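Local coordinates for protein 1-deoxy-D-xylulose 5-phosphate reductoisomerase (PDB 1R0K) that catalyses the NADPH-dependent rearrangement and reduction of 1-deoxy-D-xylulose 5-phosphate to 2-C-methyl-D-erythritol 4-phosphate in isoprenoid biosynthesis, at residues L354-P359 with R376-A381; G205-I210 with I331-F336; L23-L28 with A49-A54. One frame throughout, in Å; residues are numbered along the deposited sequence.

In the fold
Along the chain contact 3 comes first, then contact 2, with contact 1 nearest the C-terminus among the later helices. Contact 3 ties the first two helices of the N-terminal Rossmann domain, which in this family binds NADPH. It is remote from the others, its centre about 35 Å from that of contact 2 and about 45 Å from that of contact 1. Contacts 1 and 2 have centres about 18 Å apart and meet directly, Ile-331 of helix 321-337 packing on Arg-376, Ala-379 and Ala-380 of helix 365-385. Contact 1 lies inside the helical C-terminal domain, whereas contact 2 joins that domain to helix 206-214 of the catalytic region. Contacts 1 and 2 thus form one continuous helical packing, separate from the cofactor domain.

Contact 1: residues L354-P359 with R376-A381; sequences LDHYTP and RIQAAA
His-356 and Tyr-357 both set CG anti to the backbone N (chi1 -173° and 179°), a turn that sets both rings beside Gln-378 of helix 365-385; Gln-378 answers with a chain bent at chi2 that brings its amide to them. NE2 of Gln-378 does most of the touching. It comes to the edge of the imidazole, close to the ring plane, 3.6 Å from His-356 ND1, and the two flat groups stand almost perpendicular, 85° apart. The amide oxygen stands off the ring plane, Gln-378 OE1 lying 3.9 Å from His-356 CE1. No hydrogen bond joins the pair: ND1 is buried by the approach yet has no polar partner in the model. On the tyrosine side the same amide nitrogen lies 3.8 Å from Tyr-357 CD1 and 3.9 Å from Tyr-357 CB, so one NH2 group is lodged between two side chains. The phenol ring is itself backed by its own segment, with Pro-359 CD 3.4 Å above the ring plane and over its centre. With an alanine in place of Gln-378, a gap would probably open beside both rings and the imidazole would be freer to turn. The contact is a small one at the surface, where helix 345-356 ends and Tyr-357 is the first residue to leave helical geometry. In the helical C-terminal domain, Tyr-357 also packs on Ile-371, Glu-374 and Ala-375 of helix 365-385 and on Val-324 of helix 321-337, placing the end of helix 345-356 against both of these helices.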
loop_
_atom_site.group_PDB
_atom_site.type_symbol
_atom_site.label_atom_id
_atom_site.label_comp_id
_atom_site.label_asym_id
_atom_site.label_seq_id
_atom_site.Cartn_x
_atom_site.Cartn_y
_atom_site.Cartn_z
ATOM N N LEU B 354 -33.197 -1.694 -17.471
ATOM C CA LEU B 354 -32.857 -2.791 -16.572
ATOM C C LEU B 354 -34.094 -3.493 -16.030
ATOM O O LEU B 354 -34.054 -4.689 -15.738
ATOM C CB LEU B 354 -32.013 -2.289 -15.400
ATOM C CG LEU B 354 -30.531 -2.020 -15.677
ATOM C CD1 LEU B 354 -29.909 -1.319 -14.483
ATOM C CD2 LEU B 354 -29.815 -3.339 -15.964
ATOM N N ASP B 355 -35.190 -2.754 -15.887
ATOM C CA ASP B 355 -36.422 -3.347 -15.383
ATOM C C ASP B 355 -37.212 -4.059 -16.476
ATOM O O ASP B 355 -37.808 -5.104 -16.235
ATOM C CB ASP B 355 -37.325 -2.286 -14.746
ATOM C CG ASP B 355 -36.755 -1.723 -13.460
ATOM O OD1 ASP B 355 -36.145 -2.491 -12.687
ATOM O OD2 ASP B 355 -36.936 -0.514 -13.213
ATOM N N HIS B 356 -37.195 -3.498 -17.679
ATOM C CA HIS B 356 -37.954 -4.047 -18.800
ATOM C C HIS B 356 -37.317 -5.219 -19.551
ATOM O O HIS B 356 -38.020 -6.128 -19.996
ATOM C CB HIS B 356 -38.270 -2.912 -19.783
ATOM C CG HIS B 356 -39.185 -3.306 -20.901
ATOM N ND1 HIS B 356 -38.796 -4.145 -21.924
ATOM C CD2 HIS B 356 -40.469 -2.964 -21.162
ATOM C CE1 HIS B 356 -39.802 -4.302 -22.767
ATOM N NE2 HIS B 356 -40.828 -3.597 -22.327
ATOM N N TYR B 357 -35.996 -5.202 -19.695
ATOM C CA TYR B 357 -35.301 -6.259 -20.421
ATOM C C TYR B 357 -34.416 -7.073 -19.489
ATOM O O TYR B 357 -33.380 -6.604 -19.024
ATOM C CB TYR B 357 -34.465 -5.649 -21.549
ATOM C CG TYR B 357 -33.690 -6.664 -22.358
ATOM C CD1 TYR B 357 -34.336 -7.735 -22.976
ATOM C CD2 TYR B 357 -32.307 -6.553 -22.507
ATOM C CE1 TYR B 357 -33.617 -8.675 -23.722
ATOM C CE2 TYR B 357 -31.586 -7.479 -23.253
ATOM C CZ TYR B 357 -32.246 -8.536 -23.856
ATOM O OH TYR B 357 -31.532 -9.443 -24.603
ATOM N N THR B 358 -34.828 -8.309 -19.231
ATOM C CA THR B 358 -34.096 -9.187 -18.329
ATOM C C THR B 358 -33.810 -10.554 -18.946
ATOM O O THR B 358 -34.408 -11.555 -18.561
ATOM C CB THR B 358 -34.893 -9.379 -17.038
ATOM O OG1 THR B 358 -36.217 -9.816 -17.366
ATOM C CG2 THR B 358 -34.978 -8.067 -16.263
ATOM N N PRO B 359 -32.873 -10.613 -19.906
ATOM C CA PRO B 359 -32.510 -11.864 -20.577
ATOM C C PRO B 359 -31.773 -12.846 -19.660
ATOM O O PRO B 359 -31.410 -12.508 -18.533
ATOM C CB PRO B 359 -31.636 -11.384 -21.728
ATOM C CG PRO B 359 -30.912 -10.227 -21.106
ATOM C CD PRO B 359 -32.021 -9.503 -20.372
ATOM N N ARG B 376 -29.691 -2.237 -26.327
ATOM C CA ARG B 376 -29.584 -0.975 -27.054
ATOM C C ARG B 376 -30.904 -0.608 -27.724
ATOM O O ARG B 376 -31.333 0.546 -27.694
ATOM C CB ARG B 376 -28.493 -1.070 -28.127
ATOM C CG ARG B 376 -27.074 -0.942 -27.601
ATOM C CD ARG B 376 -26.047 -1.365 -28.646
ATOM N NE ARG B 376 -24.688 -1.056 -28.214
ATOM C CZ ARG B 376 -24.125 0.146 -28.319
ATOM N NH1 ARG B 376 -24.805 1.154 -28.857
ATOM N NH2 ARG B 376 -22.894 0.350 -27.868
ATOM N N ILE B 377 -31.542 -1.590 -28.347
ATOM C CA ILE B 377 -32.808 -1.351 -29.022
ATOM C C ILE B 377 -33.912 -1.016 -28.018
ATOM O O ILE B 377 -34.703 -0.102 -28.239
ATOM C CB ILE B 377 -33.206 -2.577 -29.863
ATOM C CG1 ILE B 377 -32.239 -2.714 -31.041
ATOM C CG2 ILE B 377 -34.644 -2.444 -30.350
ATOM C CD1 ILE B 377 -32.454 -3.953 -31.874
ATOM N N GLN B 378 -33.957 -1.751 -26.912
ATOM C CA GLN B 378 -34.960 -1.525 -25.871
ATOM C C GLN B 378 -34.776 -0.158 -25.204
ATOM O O GLN B 378 -35.749 0.545 -24.921
ATOM C CB GLN B 378 -34.858 -2.620 -24.814
ATOM C CG GLN B 378 -35.117 -4.010 -25.349
ATOM C CD GLN B 378 -36.575 -4.378 -25.289
ATOM O OE1 GLN B 378 -37.438 -3.650 -25.795
ATOM N NE2 GLN B 378 -36.870 -5.513 -24.661
ATOM N N ALA B 379 -33.524 0.207 -24.946
ATOM C CA ALA B 379 -33.222 1.488 -24.324
ATOM C C ALA B 379 -33.679 2.618 -25.241
ATOM O O ALA B 379 -34.314 3.577 -24.790
ATOM C CB ALA B 379 -31.718 1.601 -24.053
ATOM N N ALA B 380 -33.357 2.498 -26.526
ATOM C CA ALA B 380 -33.734 3.510 -27.509
ATOM C C ALA B 380 -35.248 3.680 -27.549
ATOM O O ALA B 380 -35.752 4.803 -27.624
ATOM C CB ALA B 380 -33.216 3.124 -28.892
ATOM N N ALA B 381 -35.968 2.561 -27.500
ATOM C CA ALA B 381 -37.426 2.590 -27.530
ATOM C C ALA B 381 -37.940 3.337 -26.310
ATOM O O ALA B 381 -38.859 4.146 -26.417
ATOM C CB ALA B 381 -37.981 1.172 -27.547
#

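Contact 2: residues G205-I210 with I331-F336; sequences GAKISI and IAVAAF
Val-333 and Phe-336, on helix 321-337 of the helical C-terminal domain (a four-helix bundle in this family), meet Lys-207 and Ile-210 on helix 206-214 of the catalytic region. The two short helical segments run nearly at right angles, 103° between their directions, with axes 10.2 Å apart at closest approach. Taking the second helix in order, Val-333 comes first and touches both partners. Its CG1, anti to the backbone N (chi1 170°), lies 3.6 Å from Lys-207 CD; the lysine chain crosses the valine at about a right angle, offering its methylenes. The charged end goes on past the valine: Lys-207 NZ forms a salt bridge with Asp-211, one turn on in its own helix, and a long, weak ion pair with Glu-330. Ile-210 meets the same methyl, its CB 3.7 Å from Val-333 CG1, while Ile-210 CG2 sits 4.0 Å from Val-333 CG2, the two branched side chains sliding past each other in opposite directions. Three residues later, Phe-336 extends this apolar contact, and Ile-346 of helix 345-356 packs against both Phe-336 and Ile-210. Helix 206-214 starts just after Gly-205, a predicted NADPH-binding residue, so the contact packs the C-terminal domain against a helix that begins beside the probable cofactor site. The phenylalanine ring presents its edge rather than a face: Ile-210 CD1 lies in the ring plane, 3.7 Å from Phe-336 CE2.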
loop_
_atom_site.group_PDB
_atom_site.type_symbol
_atom_site.label_atom_id
_atom_site.label_comp_id
_atom_site.label_asym_id
_atom_site.label_seq_id
_atom_site.Cartn_x
_atom_site.Cartn_y
_atom_site.Cartn_z
ATOM N N GLY B 205 -12.696 11.499 -24.843
ATOM C CA GLY B 205 -13.976 11.220 -25.475
ATOM C C GLY B 205 -15.172 11.762 -24.711
ATOM O O GLY B 205 -15.172 11.799 -23.479
ATOM N N ALA B 206 -16.196 12.184 -25.450
ATOM C CA ALA B 206 -17.408 12.730 -24.849
ATOM C C ALA B 206 -18.092 11.711 -23.946
ATOM O O ALA B 206 -18.557 12.054 -22.861
ATOM C CB ALA B 206 -18.368 13.197 -25.942
ATOM N N LYS B 207 -18.158 10.459 -24.394
ATOM C CA LYS B 207 -18.785 9.399 -23.604
ATOM C C LYS B 207 -18.087 9.280 -22.257
ATOM O O LYS B 207 -18.732 9.242 -21.205
ATOM C CB LYS B 207 -18.699 8.062 -24.348
ATOM C CG LYS B 207 -19.032 6.815 -23.514
ATOM C CD LYS B 207 -20.467 6.809 -23.013
ATOM C CE LYS B 207 -20.972 5.387 -22.786
ATOM N NZ LYS B 207 -20.152 4.582 -21.837
ATOM N N ILE B 208 -16.761 9.217 -22.299
ATOM C CA ILE B 208 -15.963 9.107 -21.086
ATOM C C ILE B 208 -16.298 10.270 -20.153
ATOM O O ILE B 208 -16.445 10.087 -18.944
ATOM C CB ILE B 208 -14.447 9.135 -21.413
ATOM C CG1 ILE B 208 -14.099 7.979 -22.357
ATOM C CG2 ILE B 208 -13.625 9.020 -20.136
ATOM C CD1 ILE B 208 -12.638 7.941 -22.771
ATOM N N SER B 209 -16.423 11.465 -20.717
ATOM C CA SER B 209 -16.744 12.640 -19.913
ATOM C C SER B 209 -18.113 12.519 -19.248
ATOM O O SER B 209 -18.262 12.826 -18.064
ATOM C CB SER B 209 -16.708 13.902 -20.774
ATOM O OG SER B 209 -15.393 14.150 -21.246
ATOM N N ILE B 210 -19.114 12.073 -20.002
ATOM C CA ILE B 210 -20.456 11.944 -19.444
ATOM C C ILE B 210 -20.511 10.893 -18.334
ATOM O O ILE B 210 -21.118 11.125 -17.285
ATOM C CB ILE B 210 -21.494 11.605 -20.542
ATOM C CG1 ILE B 210 -21.454 12.675 -21.637
ATOM C CG2 ILE B 210 -22.888 11.535 -19.940
ATOM C CD1 ILE B 210 -21.678 14.095 -21.135
ATOM N N ILE B 331 -26.579 4.041 -25.161
ATOM C CA ILE B 331 -27.681 4.677 -25.869
ATOM C C ILE B 331 -28.110 5.964 -25.183
ATOM O O ILE B 331 -28.266 6.996 -25.830
ATOM C CB ILE B 331 -28.908 3.725 -25.946
ATOM C CG1 ILE B 331 -28.565 2.511 -26.805
ATOM C CG2 ILE B 331 -30.115 4.454 -26.520
ATOM C CD1 ILE B 331 -28.327 2.855 -28.261
ATOM N N ALA B 332 -28.299 5.895 -23.869
ATOM C CA ALA B 332 -28.731 7.052 -23.100
ATOM C C ALA B 332 -27.746 8.213 -23.200
ATOM O O ALA B 332 -28.152 9.355 -23.405
ATOM C CB ALA B 332 -28.938 6.658 -21.642
ATOM N N VAL B 333 -26.455 7.924 -23.047
ATOM C CA VAL B 333 -25.436 8.966 -23.139
ATOM C C VAL B 333 -25.470 9.622 -24.523
ATOM O O VAL B 333 -25.466 10.847 -24.640
ATOM C CB VAL B 333 -24.023 8.383 -22.864
ATOM C CG1 VAL B 333 -22.951 9.403 -23.199
ATOM C CG2 VAL B 333 -23.913 7.976 -21.398
ATOM N N ALA B 334 -25.517 8.803 -25.570
ATOM C CA ALA B 334 -25.563 9.318 -26.935
ATOM C C ALA B 334 -26.796 10.198 -27.133
ATOM O O ALA B 334 -26.731 11.227 -27.806
ATOM C CB ALA B 334 -25.572 8.158 -27.934
ATOM N N ALA B 335 -27.919 9.792 -26.544
ATOM C CA ALA B 335 -29.160 10.556 -26.652
ATOM C C ALA B 335 -28.983 11.914 -25.984
ATOM O O ALA B 335 -29.416 12.937 -26.513
ATOM C CB ALA B 335 -30.304 9.796 -25.994
ATOM N N PHE B 336 -28.349 11.919 -24.814
ATOM C CA PHE B 336 -28.107 13.164 -24.100
ATOM C C PHE B 336 -27.245 14.080 -24.958
ATOM O O PHE B 336 -27.583 15.243 -25.166
ATOM C CB PHE B 336 -27.399 12.898 -22.765
ATOM C CG PHE B 336 -26.924 14.151 -22.075
ATOM C CD1 PHE B 336 -27.830 15.149 -21.709
ATOM C CD2 PHE B 336 -25.574 14.344 -21.815
ATOM C CE1 PHE B 336 -27.394 16.325 -21.093
ATOM C CE2 PHE B 336 -25.124 15.514 -21.199
ATOM C CZ PHE B 336 -26.036 16.507 -20.839
#

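Contact 3: residues L23-L28 with A49-A54; sequences LIERNL and AKRTNA
Glu-25 and Arg-51 link the C-terminal ends of the first two helices of the Rossmann domain in a bidentate salt bridge. The guanidinium is held side-on: Arg-51 NE donates to Glu-25 OE2 over 2.7 Å, and Arg-51 NH1 to Glu-25 OE1 over 3.0 Å. Both bonds are nearly straight (165° and 162°) and use the syn sides of the carboxylate oxygens. With carboxylate and guanidinium planes 19° apart, the pairing fixes the rotation of both groups. Arg-51 gets there through a bend at chi3, whereas the glutamate runs extended beyond CG. In the successive beta-alpha-beta units, helix 15-25 leads into strand 31-38 and helix 42-51 follows it; the two lie side by side on one face of the parallel sheet, where Ile-24 and Thr-52 both pack on Val-33. Next to the ion pair, Thr-52 CG2 lies 3.7 Å from Glu-25 CG, with Leu-28 CD2 more distant, 4.5 Å from Thr-52 CG2. The threonine hydroxyl turns back to its own helix and hydrogen-bonds to Ala-48 O. Asn-53, with positive phi, ends this helix in a Schellman motif, in which Ala-54 N bonds Ala-49 O over 2.8 Å and Asn-53 N reaches Lys-50 O weakly.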
loop_
_atom_site.group_PDB
_atom_site.type_symbol
_atom_site.label_atom_id
_atom_site.label_comp_id
_atom_site.label_asym_id
_atom_site.label_seq_id
_atom_site.Cartn_x
_atom_site.Cartn_y
_atom_site.Cartn_z
ATOM N N LEU B 23 6.999 2.062 -23.048
ATOM C CA LEU B 23 7.760 1.190 -22.160
ATOM C C LEU B 23 8.436 0.041 -22.896
ATOM O O LEU B 23 9.559 -0.337 -22.566
ATOM C CB LEU B 23 6.856 0.637 -21.048
ATOM C CG LEU B 23 6.211 1.691 -20.141
ATOM C CD1 LEU B 23 5.530 1.004 -18.955
ATOM C CD2 LEU B 23 7.274 2.658 -19.642
ATOM N N ILE B 24 7.753 -0.519 -23.892
ATOM C CA ILE B 24 8.322 -1.622 -24.662
ATOM C C ILE B 24 9.560 -1.169 -25.441
ATOM O O ILE B 24 10.590 -1.842 -25.438
ATOM C CB ILE B 24 7.289 -2.197 -25.667
ATOM C CG1 ILE B 24 6.154 -2.888 -24.907
ATOM C CG2 ILE B 24 7.975 -3.184 -26.617
ATOM C CD1 ILE B 24 5.014 -3.357 -25.786
ATOM N N GLU B 25 9.459 -0.020 -26.095
ATOM C CA GLU B 25 10.568 0.486 -26.888
ATOM C C GLU B 25 11.802 0.924 -26.098
ATOM O O GLU B 25 12.892 1.047 -26.665
ATOM C CB GLU B 25 10.061 1.590 -27.809
ATOM C CG GLU B 25 9.205 1.015 -28.933
ATOM C CD GLU B 25 8.700 2.064 -29.891
ATOM O OE1 GLU B 25 7.584 2.590 -29.673
ATOM O OE2 GLU B 25 9.432 2.366 -30.856
ATOM N N ARG B 26 11.637 1.139 -24.796
ATOM C CA ARG B 26 12.753 1.504 -23.923
ATOM C C ARG B 26 13.400 0.202 -23.463
ATOM O O ARG B 26 14.384 0.207 -22.724
ATOM C CB ARG B 26 12.257 2.258 -22.685
ATOM C CG ARG B 26 11.596 3.585 -22.970
ATOM C CD ARG B 26 10.948 4.162 -21.716
ATOM N NE ARG B 26 10.285 5.427 -22.012
ATOM C CZ ARG B 26 10.922 6.575 -22.208
ATOM N NH1 ARG B 26 12.245 6.623 -22.128
ATOM N NH2 ARG B 26 10.238 7.668 -22.508
ATOM N N ASN B 27 12.839 -0.917 -23.909
ATOM C CA ASN B 27 13.335 -2.225 -23.505
ATOM C C ASN B 27 13.238 -3.268 -24.613
ATOM O O ASN B 27 12.831 -4.405 -24.372
ATOM C CB ASN B 27 12.540 -2.697 -22.286
ATOM C CG ASN B 27 12.716 -1.786 -21.090
ATOM O OD1 ASN B 27 13.736 -1.843 -20.403
ATOM N ND2 ASN B 27 11.728 -0.926 -20.840
ATOM N N LEU B 28 13.619 -2.889 -25.825
ATOM C CA LEU B 28 13.554 -3.814 -26.942
ATOM C C LEU B 28 14.495 -4.994 -26.768
ATOM O O LEU B 28 14.388 -5.991 -27.478
ATOM C CB LEU B 28 13.843 -3.076 -28.251
ATOM C CG LEU B 28 12.700 -2.140 -28.654
ATOM C CD1 LEU B 28 13.072 -1.363 -29.914
ATOM C CD2 LEU B 28 11.434 -2.968 -28.869
ATOM N N ALA B 49 4.841 -0.571 -35.830
ATOM C CA ALA B 49 5.170 -1.923 -36.261
ATOM C C ALA B 49 6.583 -1.989 -36.832
ATOM O O ALA B 49 7.359 -2.888 -36.499
ATOM C CB ALA B 49 4.161 -2.392 -37.304
ATOM N N LYS B 50 6.915 -1.035 -37.695
ATOM C CA LYS B 50 8.234 -1.002 -38.309
ATOM C C LYS B 50 9.333 -0.712 -37.289
ATOM O O LYS B 50 10.409 -1.300 -37.350
ATOM C CB LYS B 50 8.263 0.031 -39.441
ATOM C CG LYS B 50 7.420 -0.383 -40.640
ATOM C CD LYS B 50 7.577 0.562 -41.817
ATOM C CE LYS B 50 6.943 1.906 -41.552
ATOM N NZ LYS B 50 7.054 2.768 -42.759
ATOM N N ARG B 51 9.056 0.187 -36.351
ATOM C CA ARG B 51 10.033 0.530 -35.322
ATOM C C ARG B 51 10.386 -0.686 -34.479
ATOM O O ARG B 51 11.562 -0.991 -34.273
ATOM C CB ARG B 51 9.489 1.601 -34.382
ATOM C CG ARG B 51 9.245 2.948 -34.998
ATOM C CD ARG B 51 9.191 3.993 -33.902
ATOM N NE ARG B 51 8.195 3.683 -32.880
ATOM C CZ ARG B 51 6.905 3.984 -32.982
ATOM N NH1 ARG B 51 6.066 3.664 -32.003
ATOM N NH2 ARG B 51 6.453 4.616 -34.058
ATOM N N THR B 52 9.356 -1.368 -33.986
ATOM C CA THR B 52 9.534 -2.540 -33.135
ATOM C C THR B 52 9.789 -3.829 -33.900
ATOM O O THR B 52 9.897 -4.898 -33.298
ATOM C CB THR B 52 8.308 -2.754 -32.239
ATOM O OG1 THR B 52 7.163 -3.028 -33.057
ATOM C CG2 THR B 52 8.044 -1.504 -31.402
ATOM N N ASN B 53 9.885 -3.729 -35.222
ATOM C CA ASN B 53 10.133 -4.902 -36.050
ATOM C C ASN B 53 9.083 -5.964 -35.726
ATOM O O ASN B 53 9.399 -7.147 -35.582
ATOM C CB ASN B 53 11.534 -5.451 -35.765
ATOM C CG ASN B 53 11.954 -6.527 -36.746
ATOM O OD1 ASN B 53 12.920 -7.253 -36.510
ATOM N ND2 ASN B 53 11.235 -6.632 -37.858
ATOM N N ALA B 54 7.836 -5.525 -35.599
ATOM C CA ALA B 54 6.732 -6.425 -35.286
ATOM C C ALA B 54 6.563 -7.453 -36.393
ATOM O O ALA B 54 6.874 -7.186 -37.554
ATOM C CB ALA B 54 5.443 -5.631 -35.106
#